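Local atomic coordinates of cytolethal distending toxin subunit B (PDB entry 2F1N), a protein that nicks DNA as the endonuclease subunit of a tripartite bacterial toxin, very probably damaging host DNA and causing cell-cycle arrest at G2/M. Residues N37-I42 and L80-S85; Q92-F97 and N114-E119. One frame throughout, in Å; residues are numbered along the deposited sequence.

Contact 1. Residues N37-I42 and L80-S85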
loop_
_atom_site.group_PDB
_atom_site.type_symbol
_atom_site.label_atom_id
_atom_site.label_comp_id
_atom_site.label_asym_id
_atom_site.label_seq_id
_atom_site.Cartn_x
_atom_site.Cartn_y
_atom_site.Cartn_z
ATOM N N ASN A 37 -3.731 14.811 -7.574
ATOM C CA ASN A 37 -2.708 13.798 -7.863
ATOM C C ASN A 37 -3.166 12.373 -7.603
ATOM O O ASN A 37 -3.033 11.526 -8.465
ATOM C CB ASN A 37 -1.419 14.100 -7.132
ATOM C CG ASN A 37 -0.935 15.528 -7.412
ATOM O OD1 ASN A 37 -0.701 15.900 -8.580
ATOM N ND2 ASN A 37 -0.815 16.320 -6.382
ATOM N N VAL A 38 -3.743 12.096 -6.437
ATOM C CA VAL A 38 -4.302 10.742 -6.255
ATOM C C VAL A 38 -5.435 10.438 -7.242
ATOM O O VAL A 38 -5.502 9.323 -7.793
ATOM C CB VAL A 38 -4.816 10.546 -4.780
ATOM C CG1 VAL A 38 -5.638 9.269 -4.710
ATOM C CG2 VAL A 38 -3.638 10.519 -3.747
ATOM N N ARG A 39 -6.293 11.419 -7.482
ATOM C CA ARG A 39 -7.382 11.260 -8.442
ATOM C C ARG A 39 -6.884 10.817 -9.823
ATOM O O ARG A 39 -7.452 9.916 -10.435
ATOM C CB ARG A 39 -8.130 12.566 -8.578
ATOM C CG ARG A 39 -9.252 12.448 -9.586
ATOM C CD ARG A 39 -9.874 13.771 -9.926
ATOM N NE ARG A 39 -10.778 14.239 -8.884
ATOM C CZ ARG A 39 -12.093 13.961 -8.856
ATOM N NH1 ARG A 39 -12.620 13.190 -9.785
ATOM N NH2 ARG A 39 -12.864 14.452 -7.892
ATOM N N GLN A 40 -5.815 11.457 -10.292
ATOM C CA GLN A 40 -5.208 11.080 -11.573
ATOM C C GLN A 40 -4.660 9.661 -11.608
ATOM O O GLN A 40 -4.804 8.974 -12.626
ATOM C CB GLN A 40 -4.152 12.125 -11.995
ATOM C CG GLN A 40 -4.760 13.474 -12.616
ATOM C CD GLN A 40 -6.279 13.722 -12.396
ATOM O OE1 GLN A 40 -6.676 14.693 -11.697
ATOM N NE2 GLN A 40 -7.126 12.883 -13.020
ATOM N N LEU A 41 -4.058 9.203 -10.506
ATOM C CA LEU A 41 -3.582 7.824 -10.442
ATOM C C LEU A 41 -4.668 6.750 -10.523
ATOM O O LEU A 41 -4.414 5.676 -11.117
ATOM C CB LEU A 41 -2.762 7.601 -9.172
ATOM C CG LEU A 41 -1.299 7.997 -9.083
ATOM C CD1 LEU A 41 -0.367 7.301 -10.098
ATOM C CD2 LEU A 41 -1.240 9.429 -9.317
ATOM N N ILE A 42 -5.843 7.043 -9.938
ATOM C CA ILE A 42 -6.953 6.079 -9.831
ATOM C C ILE A 42 -8.110 6.230 -10.836
ATOM O O ILE A 42 -9.141 5.525 -10.730
ATOM C CB ILE A 42 -7.516 6.050 -8.381
ATOM C CG1 ILE A 42 -8.187 7.399 -8.025
ATOM C CG2 ILE A 42 -6.378 5.663 -7.402
ATOM C CD1 ILE A 42 -9.141 7.310 -6.900
ATOM N N LEU A 80 -14.220 5.003 3.636
ATOM C CA LEU A 80 -14.904 6.148 3.041
ATOM C C LEU A 80 -15.266 5.884 1.582
ATOM O O LEU A 80 -14.531 5.183 0.881
ATOM C CB LEU A 80 -14.028 7.433 3.144
ATOM C CG LEU A 80 -13.060 7.531 4.342
ATOM C CD1 LEU A 80 -11.935 8.569 4.053
ATOM C CD2 LEU A 80 -13.813 7.918 5.607
ATOM N N ILE A 81 -16.408 6.410 1.125
ATOM C CA ILE A 81 -16.698 6.377 -0.278
ATOM C C ILE A 81 -16.404 7.738 -0.870
ATOM O O ILE A 81 -16.782 8.778 -0.309
ATOM C CB ILE A 81 -18.169 5.885 -0.569
ATOM C CG1 ILE A 81 -18.212 4.381 -0.345
ATOM C CG2 ILE A 81 -18.569 6.093 -2.060
ATOM C CD1 ILE A 81 -19.634 3.724 -0.355
ATOM N N TRP A 82 -15.742 7.718 -2.024
ATOM C CA TRP A 82 -15.312 8.962 -2.675
ATOM C C TRP A 82 -15.919 8.968 -4.058
ATOM O O TRP A 82 -15.539 8.189 -4.955
ATOM C CB TRP A 82 -13.770 9.043 -2.703
ATOM C CG TRP A 82 -13.165 10.326 -3.237
ATOM C CD1 TRP A 82 -13.759 11.575 -3.343
ATOM C CD2 TRP A 82 -11.825 10.470 -3.716
ATOM N NE1 TRP A 82 -12.846 12.478 -3.854
ATOM C CE2 TRP A 82 -11.648 11.830 -4.074
ATOM C CE3 TRP A 82 -10.736 9.586 -3.842
ATOM C CZ2 TRP A 82 -10.432 12.319 -4.600
ATOM C CZ3 TRP A 82 -9.493 10.086 -4.336
ATOM C CH2 TRP A 82 -9.373 11.446 -4.694
ATOM N N ASN A 83 -16.911 9.858 -4.230
ATOM C CA ASN A 83 -17.629 9.935 -5.513
ATOM C C ASN A 83 -16.805 10.788 -6.453
ATOM O O ASN A 83 -16.484 11.919 -6.110
ATOM C CB ASN A 83 -19.032 10.545 -5.319
ATOM C CG ASN A 83 -19.930 10.397 -6.565
ATOM O OD1 ASN A 83 -19.451 10.323 -7.684
ATOM N ND2 ASN A 83 -21.240 10.368 -6.353
ATOM N N LEU A 84 -16.434 10.254 -7.614
ATOM C CA LEU A 84 -15.459 10.933 -8.478
ATOM C C LEU A 84 -16.123 11.615 -9.672
ATOM O O LEU A 84 -15.527 12.494 -10.299
ATOM C CB LEU A 84 -14.403 9.940 -8.994
ATOM C CG LEU A 84 -13.473 9.305 -7.953
ATOM C CD1 LEU A 84 -12.542 8.303 -8.585
ATOM C CD2 LEU A 84 -12.638 10.403 -7.234
ATOM N N SER A 85 -17.332 11.167 -10.009
ATOM C CA SER A 85 -18.067 11.640 -11.204
ATOM C C SER A 85 -19.310 10.790 -11.351
ATOM O O SER A 85 -19.395 9.730 -10.750
ATOM C CB SER A 85 -17.223 11.506 -12.490
ATOM O OG SER A 85 -17.918 11.988 -13.652
HETATM O O HOH W 1 -15.659 14.295 -7.365
HETATM O O HOH W 2 -12.881 15.272 -4.608
#

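Contact 2. Residues Q92-F97 and N114-E119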
loop_
_atom_site.group_PDB
_atom_site.type_symbol
_atom_site.label_atom_id
_atom_site.label_comp_id
_atom_site.label_asym_id
_atom_site.label_seq_id
_atom_site.Cartn_x
_atom_site.Cartn_y
_atom_site.Cartn_z
ATOM N N GLN A 92 -16.967 5.804 -8.594
ATOM C CA GLN A 92 -16.642 6.006 -7.174
ATOM C C GLN A 92 -15.510 5.088 -6.752
ATOM O O GLN A 92 -15.315 4.003 -7.323
ATOM C CB GLN A 92 -17.840 5.715 -6.288
ATOM C CG GLN A 92 -19.075 6.558 -6.560
ATOM C CD GLN A 92 -20.075 6.458 -5.426
ATOM O OE1 GLN A 92 -20.462 7.480 -4.832
ATOM N NE2 GLN A 92 -20.500 5.235 -5.123
ATOM N N VAL A 93 -14.798 5.484 -5.709
ATOM C CA VAL A 93 -13.763 4.595 -5.186
ATOM C C VAL A 93 -13.929 4.509 -3.669
ATOM O O VAL A 93 -14.570 5.388 -3.059
ATOM C CB VAL A 93 -12.318 5.049 -5.563
ATOM C CG1 VAL A 93 -12.034 4.906 -7.108
ATOM C CG2 VAL A 93 -11.998 6.451 -5.000
ATOM N N TYR A 94 -13.326 3.492 -3.077
ATOM C CA TYR A 94 -13.345 3.285 -1.632
ATOM C C TYR A 94 -11.991 3.653 -1.048
ATOM O O TYR A 94 -10.950 3.309 -1.594
ATOM C CB TYR A 94 -13.659 1.790 -1.309
ATOM C CG TYR A 94 -15.113 1.462 -1.534
ATOM C CD1 TYR A 94 -15.569 1.138 -2.800
ATOM C CD2 TYR A 94 -15.998 1.486 -0.463
ATOM C CE1 TYR A 94 -16.947 0.852 -3.019
ATOM C CE2 TYR A 94 -17.323 1.190 -0.639
ATOM C CZ TYR A 94 -17.787 0.847 -1.925
ATOM O OH TYR A 94 -19.116 0.544 -2.113
ATOM N N ILE A 95 -11.984 4.403 0.071
ATOM C CA ILE A 95 -10.724 4.727 0.744
ATOM C C ILE A 95 -10.703 4.082 2.102
ATOM O O ILE A 95 -11.684 4.185 2.857
ATOM C CB ILE A 95 -10.588 6.292 0.929
ATOM C CG1 ILE A 95 -10.634 7.019 -0.434
ATOM C CG2 ILE A 95 -9.245 6.595 1.644
ATOM C CD1 ILE A 95 -10.586 8.588 -0.247
ATOM N N TYR A 96 -9.601 3.433 2.460
ATOM C CA TYR A 96 -9.479 2.874 3.824
ATOM C C TYR A 96 -8.387 3.700 4.442
ATOM O O TYR A 96 -7.222 3.736 3.958
ATOM C CB TYR A 96 -9.105 1.357 3.745
ATOM C CG TYR A 96 -10.242 0.674 3.070
ATOM C CD1 TYR A 96 -11.364 0.266 3.819
ATOM C CD2 TYR A 96 -10.299 0.587 1.663
ATOM C CE1 TYR A 96 -12.494 -0.299 3.194
ATOM C CE2 TYR A 96 -11.435 0.064 1.030
ATOM C CZ TYR A 96 -12.517 -0.380 1.800
ATOM O OH TYR A 96 -13.660 -0.872 1.173
ATOM N N PHE A 97 -8.767 4.437 5.478
ATOM C CA PHE A 97 -7.876 5.488 5.992
ATOM C C PHE A 97 -7.553 5.263 7.446
ATOM O O PHE A 97 -8.475 5.063 8.241
ATOM C CB PHE A 97 -8.524 6.871 5.771
ATOM C CG PHE A 97 -7.520 8.002 5.781
ATOM C CD1 PHE A 97 -7.068 8.509 6.953
ATOM C CD2 PHE A 97 -7.025 8.526 4.564
ATOM C CE1 PHE A 97 -6.113 9.532 6.982
ATOM C CE2 PHE A 97 -6.054 9.574 4.585
ATOM C CZ PHE A 97 -5.611 10.038 5.805
ATOM N N ASN A 114 -10.809 0.579 -6.328
ATOM C CA ASN A 114 -12.032 0.731 -7.154
ATOM C C ASN A 114 -13.083 -0.360 -6.915
ATOM O O ASN A 114 -14.146 -0.356 -7.576
ATOM C CB ASN A 114 -11.692 0.832 -8.641
ATOM C CG ASN A 114 -10.915 -0.346 -9.169
ATOM O OD1 ASN A 114 -10.837 -1.404 -8.566
ATOM N ND2 ASN A 114 -10.384 -0.169 -10.384
ATOM N N ARG A 115 -12.800 -1.235 -5.953
ATOM C CA ARG A 115 -13.766 -2.220 -5.474
ATOM C C ARG A 115 -13.867 -2.107 -3.946
ATOM O O ARG A 115 -12.849 -1.949 -3.280
ATOM C CB ARG A 115 -13.308 -3.642 -5.872
ATOM C CG ARG A 115 -13.285 -3.865 -7.395
ATOM C CD ARG A 115 -13.063 -5.337 -7.866
ATOM N NE ARG A 115 -14.186 -6.255 -7.564
ATOM C CZ ARG A 115 -14.910 -6.966 -8.466
ATOM N NH1 ARG A 115 -14.685 -6.882 -9.778
ATOM N NH2 ARG A 115 -15.889 -7.774 -8.043
ATOM N N ARG A 116 -15.059 -2.231 -3.391
ATOM C CA ARG A 116 -15.157 -2.357 -1.947
ATOM C C ARG A 116 -14.332 -3.508 -1.408
ATOM O O ARG A 116 -14.363 -4.636 -1.962
ATOM C CB ARG A 116 -16.624 -2.515 -1.529
ATOM C CG ARG A 116 -16.904 -2.794 -0.022
ATOM C CD ARG A 116 -18.435 -3.129 0.222
ATOM N NE ARG A 116 -18.796 -3.249 1.652
ATOM C CZ ARG A 116 -18.621 -4.327 2.432
ATOM N NH1 ARG A 116 -18.089 -5.450 1.958
ATOM N NH2 ARG A 116 -18.963 -4.256 3.714
ATOM N N ALA A 117 -13.652 -3.281 -0.292
ATOM C CA ALA A 117 -12.880 -4.355 0.320
ATOM C C ALA A 117 -13.828 -5.447 0.814
ATOM O O ALA A 117 -14.842 -5.149 1.460
ATOM C CB ALA A 117 -12.114 -3.795 1.551
ATOM N N ASP A 118 -13.526 -6.707 0.509
ATOM C CA ASP A 118 -14.278 -7.806 1.150
ATOM C C ASP A 118 -13.993 -7.940 2.628
ATOM O O ASP A 118 -14.854 -8.360 3.424
ATOM C CB ASP A 118 -14.009 -9.134 0.418
ATOM C CG ASP A 118 -14.457 -9.059 -1.040
ATOM O OD1 ASP A 118 -15.496 -8.420 -1.322
ATOM O OD2 ASP A 118 -13.843 -9.585 -1.981
ATOM N N GLU A 119 -12.762 -7.615 2.992
ATOM C CA GLU A 119 -12.314 -7.736 4.382
ATOM C C GLU A 119 -11.234 -6.664 4.587
ATOM O O GLU A 119 -10.520 -6.295 3.651
ATOM C CB GLU A 119 -11.772 -9.169 4.638
ATOM C CG GLU A 119 -11.525 -9.569 6.074
ATOM C CD GLU A 119 -11.216 -11.051 6.231
ATOM O OE1 GLU A 119 -10.902 -11.769 5.236
ATOM O OE2 GLU A 119 -11.278 -11.478 7.381
HETATM O O HOH W 3 -15.834 1.624 -7.888
#

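Contact 1. Residues N37-I42 and L80-S85
R39 leaves the helix with CG anti to its backbone N and bends at chi3 (-77°), which swings the guanidinium across to L84, while W82, its CG also anti to the backbone N, reaches from the strand toward the helix. NH1 of R39 donates to the carbonyl O of L84 at 3.0 Å in a nearly straight bond (164° at the hydrogen). The oxygen receives it on a lone pair in its carbonyl plane, and the acceptor lies almost in the plane of the guanidinium. One face of that group is covered off-centre by CD2 of L84, 3.8 Å from NH1 of R39; the same methyl sits over the centre of the W82 ring, so one leucine branch touches both flat groups. Two waters join the polar side: one accepts from R39 NH2 and donates to N83 O, the other accepts from W82 NE1, with a long, weak bond from R39 NH2. N35, one helical turn earlier, accepts a further bond from R39 NH2 and helps fix the rotation of the guanidinium.

The rest of the contact is apolar. V38 brings CG1 to the edge of the indole, 4.0 Å from W82 CZ3 and near the ring plane. I42 extends CD1 between W82 and L84, 3.8 Å from W82 CZ3 and 3.9 Å from L84 CD1. V38 and I42 also touch L51, and I42 touches V93, so the buried side of the helix continues onto strands 50-56 and 92-98. Helix 31-42 thus packs over one face of a central sheet, its segment running at 83° to strand 80-83, the helix-on-sheet layering of the DNase I-like alpha/beta sandwich.

Contact 2. Residues Q92-F97 and N114-E119
Strand 92-97 and the irregular segment 114-119 meet with their touching parts running 38° apart, the CA atoms of V93 and N114 being 4.7 Å from each other. Y94 lies against the backbone and CB of R116: that CB stands over one face of the ring, 3.7 Å from its centroid and 15° off the normal, a CH-pi contact. The rest of R116 extends onward, its guanidinium turned nearly perpendicular to the ring. Y96, with CG anti to its carbonyl carbon, points its hydroxyl at the backbone of A117, the residue after R116, and A117 N donates to Y96 OH at 2.8 Å, nearly straight at 170°. The same hydroxyl is bonded to E79 on the neighbouring strand, so two hydrogen bonds hold it. CB of A117 packs 3.4 Å from Y96 CZ. Segment 114-119 is the connection that leaves strand 109-113, next to 92-98 in one sheet of the DNase I-like sandwich, and enters strand 119-123 at the edge of the other. At the N114 end of the contact, CG1 of V93 packs on CA of N114, and a water bridges Q92 O and N114 O at rather short distances. The amide of N114 is held by D49 through ND2.

The two contacts lie on the same side of the protein's centre, their own centres 11 Å apart, and come in series along the chain: 80-85 ends before 92-97 begins. Strands 78-83 and 92-98 are antiparallel neighbours in the larger sheet, and they join the contacts directly: L80 N and W82 N lie 2.8 Å from I95 O and V93 O, respectively, probable hydrogen bonds. Side chains add to this, with I81 packed on Y94. Contact 1 ties this strand pair to helix 31-42, whereas contact 2 ties it to the connection that crosses to the second sheet. Together they link a covering helix, one sheet and the passage between both sheets of the nuclease fold.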